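Peptidoglycan-N-acetylglucosamine deacetylase BC_1960 (Bacillus cereus, PDB 5O6Y) catalyses the zinc-dependent removal of acetyl groups from N-acetylglucosamine residues of peptidoglycan, and also acts on soluble chitin substrates and N-acetylchitooligomers. Local coordinates at residues Tyr10-Ser15 with Ile138-Val143; Pro37-Lys42 with Gly182-Leu187; Val143-Trp148 with Ser168-His173. All coordinates share one frame; numbering follows the deposited sequence.

Contact 1: residues Tyr10-Ser15 with Ile138-Val143; sequences YAYAFS and IVQWSV. With 5YA (4-naphthalen-1-yl-~{N}-oxidanyl-benzamide), chain C.
The torsions of Tyr12 and Gln140 bring their polar ends together: the tyrosine CG lies opposite the backbone N (chi1 177°), which sends the ring along the face of the sheet that also carries Ile138, while Gln140 starts beside its own N and then bends at chi2 (-78°), turning its amide to the phenol. Gln140 NE2 donates to Tyr12 OH over 3.2 Å, with the amide plane almost perpendicular to the ring. The same NE2 also gives a hydrogen bond to Gly121 O. Before the phenol, the edge of the tyrosine ring takes the branch methyl of isoleucine, Tyr12 CD1 lying 3.5 Å from Ile138 CG2. Phe14 runs alongside Gln140, pointing the same way, and its CD1 reaches Gln140 CB at 3.6 Å.

The backbones form a short parallel ladder. Ile138 N donates to Ala11 O and Ala13 N to Ile138 O. Gln140 N continues the series to Ala13 O at 2.9 Å. Strand 12-13 is one edge of a three-stranded parallel sheet, with 137-139 in the middle and 115-116 at the other edge. Helix 3-9 packs on Tyr12 and Phe14, and helix 125-133 on Tyr12 and Ile138.

At the far end, the CA-CB bond of Trp141 points away from 10-15, and Trp141 CH2 comes within 3.4 Å of C12 of the bound naphthyl-benzhydroxamate. Chemically, the contact thus combines backbone pairing with a buried amide whose two partners fix its direction, and the paired strand 137-139 leads directly into the loop holding Trp141, a residue of the ligand pocket.

Contact 2: residues Pro37-Lys42 with Gly182-Leu187; sequences PKILDK and GSVDAL
Lys38 begins the packing of two neighbouring, nearly parallel helices of the NodB-type polysaccharide deacetylase fold, its CB resting 3.8 Å from Val184 CG1. The local axes of 37-42 and 182-187 are 9.7 Å apart and only 7° from parallel. Beyond CB the lysine runs out in an extended chain to Gln181, which accepts a hydrogen bond from NZ.

Ile39 follows on the buried side, where both its branches are used. The side chains of Ile39 and Val184 cross obliquely, with Ile39 CG1 3.8 Å from Val184 CG2. Leu187 crosses Ile39 at about a right angle, with Ile39 CG2 4.1 Å from Leu187 CD1. Ile39 and Leu187 both also touch Phe27 of strand 22-28, so the apolar side of the helix pair rests on the parallel sheet.

One turn on, Lys42 reaches across to the other helix. Its chain stays straight until chi4 (-62°), where it bends, and NZ forms a salt bridge with Asp188; Asp185 OD1 is nearby but not in contact, 4.8 Å from Lys42 NZ. The aliphatic part of this lysine lies across Val184 at about a right angle: Lys42 CE stands 3.6 Å from Val184 CG1, and Lys42 CD passes 3.2 Å from the backbone O of Val184.

Contact 3: residues Val143-Trp148 with Ser168-His173; sequences VDTVDW and SVILQH. With 5YA (4-naphthalen-1-yl-~{N}-oxidanyl-benzamide), chain C.
Asp147 OD2 is gripped by two donors: it accepts from the backbone N of His173 at 2.8 Å, using its syn lone pair, and is hydrogen-bonded to OG of Ser183 on helix 181-196. The other oxygen of the carboxylate holds the imidazole. His173 ND1 donates to Asp147 OD1 over 2.8 Å at 179°, again to a syn lone pair, with the acceptor lying in the ring plane. Asp147 CG sits between its backbone N and carbonyl carbon (chi1 57°), a placement that lets both oxygens face the same histidine. One residue thus pins both main chain and ring of His173, fixing the ring's rotation.

The ring's other nitrogen faces the bound hydroxamate ligand, with His173 NE2 3.2 Å from ligand C17. Asp144 OD1 comes within 3.3 Å of ligand C2, while OD2 receives the backbone N of Val146 and closes an Asx turn. Trp148 runs beside His173, the two ring planes perpendicular, with Trp148 CD1 3.9 Å from His173 CE1.

Upstream, the strands pair in parallel: Val143 N donates to Val169 O, and Leu171 N to Val143 O. Thr145 OG1 then bonds Leu171 O at 3.0 Å, in the carbonyl plane, extending the linkage past the end of strand 143-144. Helix 153-163, touching Thr145, Asp147 and Ile170, makes the crossover between the two strands. This is a beta-alpha-beta unit whose C-terminal strand ends carry the active site, as in polysaccharide deacetylases, with His173 the predicted proton donor.

How the contacts relate
From the N terminus, 10-15 supplies the first half of contact 1, closed 123 residues later when the chain returns at 138-143. Before that return, helix 35-45 offers 37-42, whose partner 182-187 comes only after contact 1 is complete; contacts 1 and 2 therefore cross. Contact 3 starts at the shared Val143 and closes after a short helical excursion, falling wholly within the span of contact 2. Contact 1 adds the strand near the N terminus to the small three-stranded sheet, contact 3 joins strands of the central parallel sheet, and contact 2 the helices outside it. Ser142 N with Val169 O links contacts 1 and 3, which both touch the bound ligand; Ser183 OG with Gln172 NE2 links contacts 2 and 3.

Contact 1: residues Tyr10-Ser15 with Ile138-Val143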
# COMPACT_ATOMS: atom_id res chain seq x y z
N TYR B 10 15.53 8.09 -8.70
CA TYR B 10 15.35 6.76 -8.14
C TYR B 10 13.98 6.22 -8.53
O TYR B 10 13.14 6.93 -9.09
CB TYR B 10 15.48 6.77 -6.61
CG TYR B 10 16.73 7.45 -6.10
CD1 TYR B 10 16.67 8.72 -5.55
CD2 TYR B 10 17.96 6.82 -6.19
CE1 TYR B 10 17.82 9.35 -5.09
CE2 TYR B 10 19.11 7.44 -5.73
CZ TYR B 10 19.03 8.70 -5.19
OH TYR B 10 20.18 9.31 -4.74
N ALA B 11 13.77 4.94 -8.24
CA ALA B 11 12.46 4.30 -8.39
C ALA B 11 11.62 4.70 -7.19
O ALA B 11 11.55 4.01 -6.17
CB ALA B 11 12.60 2.78 -8.50
N TYR B 12 10.97 5.86 -7.31
CA TYR B 12 10.32 6.51 -6.18
C TYR B 12 9.24 7.43 -6.72
O TYR B 12 9.51 8.23 -7.62
CB TYR B 12 11.36 7.29 -5.36
CG TYR B 12 10.84 8.08 -4.18
CD1 TYR B 12 10.47 7.44 -3.00
CD2 TYR B 12 10.76 9.46 -4.23
CE1 TYR B 12 10.01 8.16 -1.91
CE2 TYR B 12 10.30 10.19 -3.15
CZ TYR B 12 9.92 9.54 -2.00
OH TYR B 12 9.47 10.27 -0.93
N ALA B 13 8.02 7.31 -6.19
CA ALA B 13 6.91 8.08 -6.73
C ALA B 13 5.85 8.28 -5.66
O ALA B 13 5.77 7.53 -4.68
CB ALA B 13 6.29 7.38 -7.95
N PHE B 14 5.04 9.32 -5.86
CA PHE B 14 3.89 9.62 -5.02
C PHE B 14 2.56 9.32 -5.68
O PHE B 14 1.59 9.04 -4.98
CB PHE B 14 3.90 11.10 -4.60
CG PHE B 14 5.06 11.48 -3.73
CD1 PHE B 14 4.92 11.54 -2.35
CD2 PHE B 14 6.30 11.78 -4.28
CE1 PHE B 14 5.99 11.89 -1.54
CE2 PHE B 14 7.37 12.12 -3.48
CZ PHE B 14 7.21 12.18 -2.11
N SER B 15 2.50 9.36 -7.01
CA SER B 15 1.25 9.16 -7.74
C SER B 15 1.58 8.57 -9.11
O SER B 15 2.74 8.35 -9.44
CB SER B 15 0.47 10.47 -7.86
OG SER B 15 1.26 11.49 -8.46
N ILE B 138 9.73 2.26 -4.52
CA ILE B 138 9.08 2.81 -3.33
C ILE B 138 7.95 3.73 -3.79
O ILE B 138 8.15 4.61 -4.63
CB ILE B 138 10.07 3.56 -2.44
CG1 ILE B 138 10.94 2.58 -1.64
CG2 ILE B 138 9.34 4.48 -1.48
CD1 ILE B 138 12.05 1.94 -2.44
N VAL B 139 6.76 3.51 -3.23
CA VAL B 139 5.59 4.31 -3.56
C VAL B 139 5.04 4.88 -2.26
O VAL B 139 4.70 4.12 -1.34
CB VAL B 139 4.52 3.49 -4.30
CG1 VAL B 139 3.30 4.36 -4.59
CG2 VAL B 139 5.09 2.91 -5.58
N GLN B 140 4.95 6.21 -2.18
CA GLN B 140 4.28 6.86 -1.07
C GLN B 140 2.79 6.91 -1.35
O GLN B 140 2.19 5.89 -1.70
CB GLN B 140 4.84 8.27 -0.85
CG GLN B 140 6.36 8.33 -0.67
CD GLN B 140 6.83 7.92 0.72
OE1 GLN B 140 6.06 7.40 1.52
NE2 GLN B 140 8.10 8.17 1.01
N TRP B 141 2.17 8.08 -1.22
CA TRP B 141 0.75 8.21 -1.48
C TRP B 141 0.43 9.67 -1.79
O TRP B 141 1.19 10.58 -1.44
CB TRP B 141 -0.09 7.72 -0.29
CG TRP B 141 0.13 8.51 0.97
CD1 TRP B 141 -0.59 9.58 1.40
CD2 TRP B 141 1.15 8.29 1.95
NE1 TRP B 141 -0.09 10.04 2.60
CE2 TRP B 141 0.98 9.27 2.96
CE3 TRP B 141 2.19 7.37 2.09
CZ2 TRP B 141 1.81 9.34 4.07
CZ3 TRP B 141 3.01 7.44 3.20
CH2 TRP B 141 2.82 8.42 4.17
N SER B 142 -0.71 9.88 -2.45
CA SER B 142 -1.17 11.21 -2.82
C SER B 142 -2.45 11.64 -2.13
O SER B 142 -2.75 12.83 -2.11
CB SER B 142 -1.38 11.30 -4.34
OG SER B 142 -0.18 11.64 -5.01
N VAL B 143 -3.22 10.70 -1.57
CA VAL B 143 -4.47 11.01 -0.88
C VAL B 143 -4.45 10.28 0.46
O VAL B 143 -4.36 9.05 0.50
CB VAL B 143 -5.70 10.60 -1.71
CG1 VAL B 143 -6.98 10.98 -0.97
CG2 VAL B 143 -5.66 11.23 -3.09
C1 5YA C . 0.02 12.00 8.03
C2 5YA C . 0.12 10.62 7.85
C3 5YA C . 1.03 9.87 8.59
C4 5YA C . 1.88 10.51 9.54
C5 5YA C . 1.78 11.92 9.72
C6 5YA C . 0.83 12.66 8.95
C7 5YA C . 2.82 9.77 10.31
C8 5YA C . 3.63 10.43 11.23
O1 5YA C . 1.34 3.66 6.69
C9 5YA C . 3.53 11.81 11.41
C10 5YA C . 2.62 12.57 10.67
C11 5YA C . 1.13 8.40 8.40
C12 5YA C . 1.95 7.89 7.41
C13 5YA C . 2.05 6.52 7.21
N1 5YA C . 1.64 3.41 8.88
C14 5YA C . 1.33 5.66 8.02
C15 5YA C . 0.50 6.17 9.01
C16 5YA C . 0.40 7.53 9.20
C17 5YA C . 1.44 4.15 7.81
O2 5YA C . 1.75 2.01 8.77

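Contact 2: residues Pro37-Lys42 with Gly182-Leu187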
# COMPACT_ATOMS: atom_id res chain seq x y z
N PRO B 37 -10.01 -9.04 6.36
CA PRO B 37 -11.03 -9.86 5.67
C PRO B 37 -12.23 -9.06 5.22
O PRO B 37 -12.77 -9.32 4.13
CB PRO B 37 -11.40 -10.91 6.72
CG PRO B 37 -10.24 -10.96 7.65
CD PRO B 37 -9.74 -9.55 7.71
N LYS B 38 -12.68 -8.08 6.02
CA LYS B 38 -13.81 -7.26 5.61
C LYS B 38 -13.48 -6.43 4.38
O LYS B 38 -14.33 -6.22 3.51
CB LYS B 38 -14.24 -6.35 6.77
CG LYS B 38 -14.85 -7.08 7.95
CD LYS B 38 -15.22 -6.12 9.06
CE LYS B 38 -16.00 -6.81 10.16
NZ LYS B 38 -16.39 -5.86 11.25
N ILE B 39 -12.24 -5.94 4.29
CA ILE B 39 -11.82 -5.18 3.12
C ILE B 39 -11.83 -6.06 1.88
O ILE B 39 -12.34 -5.68 0.82
CB ILE B 39 -10.43 -4.56 3.36
CG1 ILE B 39 -10.51 -3.50 4.47
CG2 ILE B 39 -9.87 -3.97 2.07
CD1 ILE B 39 -9.17 -3.17 5.08
N LEU B 40 -11.25 -7.27 1.99
CA LEU B 40 -11.22 -8.19 0.86
C LEU B 40 -12.62 -8.53 0.38
O LEU B 40 -12.85 -8.72 -0.82
CB LEU B 40 -10.46 -9.45 1.25
CG LEU B 40 -8.98 -9.27 1.59
CD1 LEU B 40 -8.48 -10.41 2.47
CD2 LEU B 40 -8.15 -9.18 0.33
N ASP B 41 -13.58 -8.62 1.31
CA ASP B 41 -14.96 -8.90 0.92
C ASP B 41 -15.55 -7.74 0.13
O ASP B 41 -16.24 -7.96 -0.87
CB ASP B 41 -15.80 -9.20 2.16
CG ASP B 41 -15.51 -10.56 2.74
OD1 ASP B 41 -14.81 -11.36 2.07
OD2 ASP B 41 -15.97 -10.84 3.87
N LYS B 42 -15.30 -6.51 0.56
CA LYS B 42 -15.86 -5.36 -0.16
C LYS B 42 -15.12 -5.12 -1.47
O LYS B 42 -15.74 -4.71 -2.47
CB LYS B 42 -15.82 -4.12 0.74
CG LYS B 42 -16.82 -4.18 1.88
CD LYS B 42 -16.73 -2.95 2.77
CE LYS B 42 -17.74 -3.03 3.91
NZ LYS B 42 -19.14 -3.07 3.40
N GLY B 182 -15.10 2.66 10.27
CA GLY B 182 -15.60 3.66 9.33
C GLY B 182 -14.84 3.69 8.02
O GLY B 182 -15.39 4.11 7.00
N SER B 183 -13.57 3.26 8.03
CA SER B 183 -12.78 3.19 6.81
C SER B 183 -13.19 2.02 5.93
O SER B 183 -13.19 2.13 4.70
CB SER B 183 -11.29 3.10 7.16
OG SER B 183 -10.49 2.90 6.01
N VAL B 184 -13.54 0.88 6.54
CA VAL B 184 -14.05 -0.24 5.76
C VAL B 184 -15.41 0.11 5.17
O VAL B 184 -15.70 -0.23 4.02
CB VAL B 184 -14.10 -1.51 6.62
CG1 VAL B 184 -14.69 -2.67 5.84
CG2 VAL B 184 -12.71 -1.87 7.12
N ASP B 185 -16.25 0.80 5.94
CA ASP B 185 -17.56 1.21 5.43
C ASP B 185 -17.43 2.17 4.26
O ASP B 185 -18.22 2.12 3.31
CB ASP B 185 -18.39 1.84 6.55
CG ASP B 185 -18.73 0.87 7.65
OD1 ASP B 185 -18.79 -0.35 7.37
OD2 ASP B 185 -18.95 1.31 8.80
N ALA B 186 -16.43 3.06 4.30
CA ALA B 186 -16.29 4.09 3.28
C ALA B 186 -16.01 3.50 1.90
O ALA B 186 -16.25 4.18 0.89
CB ALA B 186 -15.17 5.06 3.65
N LEU B 187 -15.53 2.26 1.83
CA LEU B 187 -15.28 1.63 0.53
C LEU B 187 -16.56 1.51 -0.29
O LEU B 187 -16.51 1.61 -1.52
CB LEU B 187 -14.65 0.25 0.72
CG LEU B 187 -13.18 0.21 1.17
CD1 LEU B 187 -12.78 -1.19 1.59
CD2 LEU B 187 -12.28 0.72 0.07

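Contact 3: residues Val143-Trp148 with Ser168-His173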
# COMPACT_ATOMS: atom_id res chain seq x y z
N VAL B 143 -3.22 10.70 -1.57
CA VAL B 143 -4.47 11.01 -0.88
C VAL B 143 -4.45 10.28 0.46
O VAL B 143 -4.36 9.05 0.50
CB VAL B 143 -5.70 10.60 -1.71
CG1 VAL B 143 -6.98 10.98 -0.97
CG2 VAL B 143 -5.66 11.23 -3.09
N ASP B 144 -4.55 11.04 1.55
CA ASP B 144 -4.51 10.50 2.90
C ASP B 144 -5.92 10.51 3.48
O ASP B 144 -6.49 11.58 3.70
CB ASP B 144 -3.56 11.30 3.78
CG ASP B 144 -3.10 10.52 5.00
OD1 ASP B 144 -1.88 10.51 5.27
OD2 ASP B 144 -3.95 9.91 5.69
N THR B 145 -6.48 9.33 3.72
CA THR B 145 -7.79 9.22 4.34
C THR B 145 -7.77 9.50 5.84
O THR B 145 -8.85 9.59 6.44
CB THR B 145 -8.39 7.84 4.10
OG1 THR B 145 -7.69 6.87 4.90
CG2 THR B 145 -8.28 7.45 2.64
N VAL B 146 -6.58 9.64 6.43
CA VAL B 146 -6.34 9.73 7.88
C VAL B 146 -7.29 8.82 8.65
O VAL B 146 -7.80 9.19 9.72
CB VAL B 146 -6.40 11.19 8.38
CG1 VAL B 146 -5.31 12.02 7.72
CG2 VAL B 146 -7.77 11.83 8.16
N ASP B 147 -7.52 7.61 8.13
CA ASP B 147 -8.48 6.70 8.74
C ASP B 147 -8.02 6.18 10.10
O ASP B 147 -8.86 5.78 10.91
CB ASP B 147 -8.74 5.52 7.80
CG ASP B 147 -7.48 4.77 7.42
OD1 ASP B 147 -6.37 5.23 7.80
OD2 ASP B 147 -7.59 3.73 6.75
N TRP B 148 -6.71 6.20 10.37
CA TRP B 148 -6.21 5.72 11.65
C TRP B 148 -6.71 6.55 12.82
O TRP B 148 -6.62 6.10 13.97
CB TRP B 148 -4.68 5.70 11.64
CG TRP B 148 -4.08 7.04 11.37
CD1 TRP B 148 -3.81 7.59 10.15
CD2 TRP B 148 -3.67 8.01 12.35
NE1 TRP B 148 -3.26 8.84 10.31
CE2 TRP B 148 -3.16 9.12 11.65
CE3 TRP B 148 -3.68 8.03 13.75
CZ2 TRP B 148 -2.67 10.25 12.30
CZ3 TRP B 148 -3.19 9.16 14.39
CH2 TRP B 148 -2.69 10.25 13.67
N SER B 168 -4.02 9.04 -8.67
CA SER B 168 -3.94 9.14 -7.22
C SER B 168 -3.61 7.79 -6.59
O SER B 168 -4.02 6.73 -7.07
CB SER B 168 -5.26 9.67 -6.65
OG SER B 168 -5.42 11.05 -6.93
N VAL B 169 -2.86 7.85 -5.50
CA VAL B 169 -2.52 6.69 -4.68
C VAL B 169 -3.13 6.92 -3.31
O VAL B 169 -2.66 7.78 -2.55
CB VAL B 169 -1.01 6.46 -4.59
CG1 VAL B 169 -0.70 5.27 -3.68
CG2 VAL B 169 -0.42 6.25 -5.98
N ILE B 170 -4.18 6.18 -2.99
CA ILE B 170 -4.96 6.39 -1.78
C ILE B 170 -4.43 5.48 -0.68
O ILE B 170 -4.15 4.30 -0.91
CB ILE B 170 -6.46 6.16 -2.04
CG1 ILE B 170 -6.89 6.95 -3.28
CG2 ILE B 170 -7.28 6.56 -0.84
CD1 ILE B 170 -8.31 6.65 -3.74
N LEU B 171 -4.29 6.03 0.53
CA LEU B 171 -3.72 5.32 1.67
C LEU B 171 -4.81 5.02 2.69
O LEU B 171 -5.46 5.94 3.20
CB LEU B 171 -2.60 6.14 2.32
CG LEU B 171 -2.10 5.64 3.68
CD1 LEU B 171 -1.48 4.25 3.56
CD2 LEU B 171 -1.11 6.62 4.28
N GLN B 172 -4.99 3.74 2.99
CA GLN B 172 -5.85 3.28 4.08
C GLN B 172 -5.08 2.27 4.91
O GLN B 172 -3.97 1.85 4.56
CB GLN B 172 -7.16 2.69 3.55
CG GLN B 172 -8.08 3.71 2.90
CD GLN B 172 -9.36 3.10 2.36
OE1 GLN B 172 -9.41 2.65 1.22
NE2 GLN B 172 -10.40 3.08 3.19
N HIS B 173 -5.67 1.87 6.04
CA HIS B 173 -4.98 1.01 6.99
C HIS B 173 -5.85 -0.19 7.36
O HIS B 173 -7.08 -0.10 7.40
CB HIS B 173 -4.59 1.76 8.27
CG HIS B 173 -3.54 2.81 8.05
ND1 HIS B 173 -3.84 4.14 7.84
CD2 HIS B 173 -2.19 2.72 8.00
CE1 HIS B 173 -2.73 4.82 7.68
NE2 HIS B 173 -1.71 3.98 7.77
C1 5YA C . 0.02 12.00 8.03
C2 5YA C . 0.12 10.62 7.85
C3 5YA C . 1.03 9.87 8.59
C4 5YA C . 1.88 10.51 9.54
C5 5YA C . 1.78 11.92 9.72
C6 5YA C . 0.83 12.66 8.95
C7 5YA C . 2.82 9.77 10.31
C8 5YA C . 3.63 10.43 11.23
O1 5YA C . 1.34 3.66 6.69
C9 5YA C . 3.53 11.81 11.41
C10 5YA C . 2.62 12.57 10.67
C11 5YA C . 1.13 8.40 8.40
C12 5YA C . 1.95 7.89 7.41
C13 5YA C . 2.05 6.52 7.21
N1 5YA C . 1.64 3.41 8.88
C14 5YA C . 1.33 5.66 8.02
C15 5YA C . 0.50 6.17 9.01
C16 5YA C . 0.40 7.53 9.20
C17 5YA C . 1.44 4.15 7.81
O2 5YA C . 1.75 2.01 8.77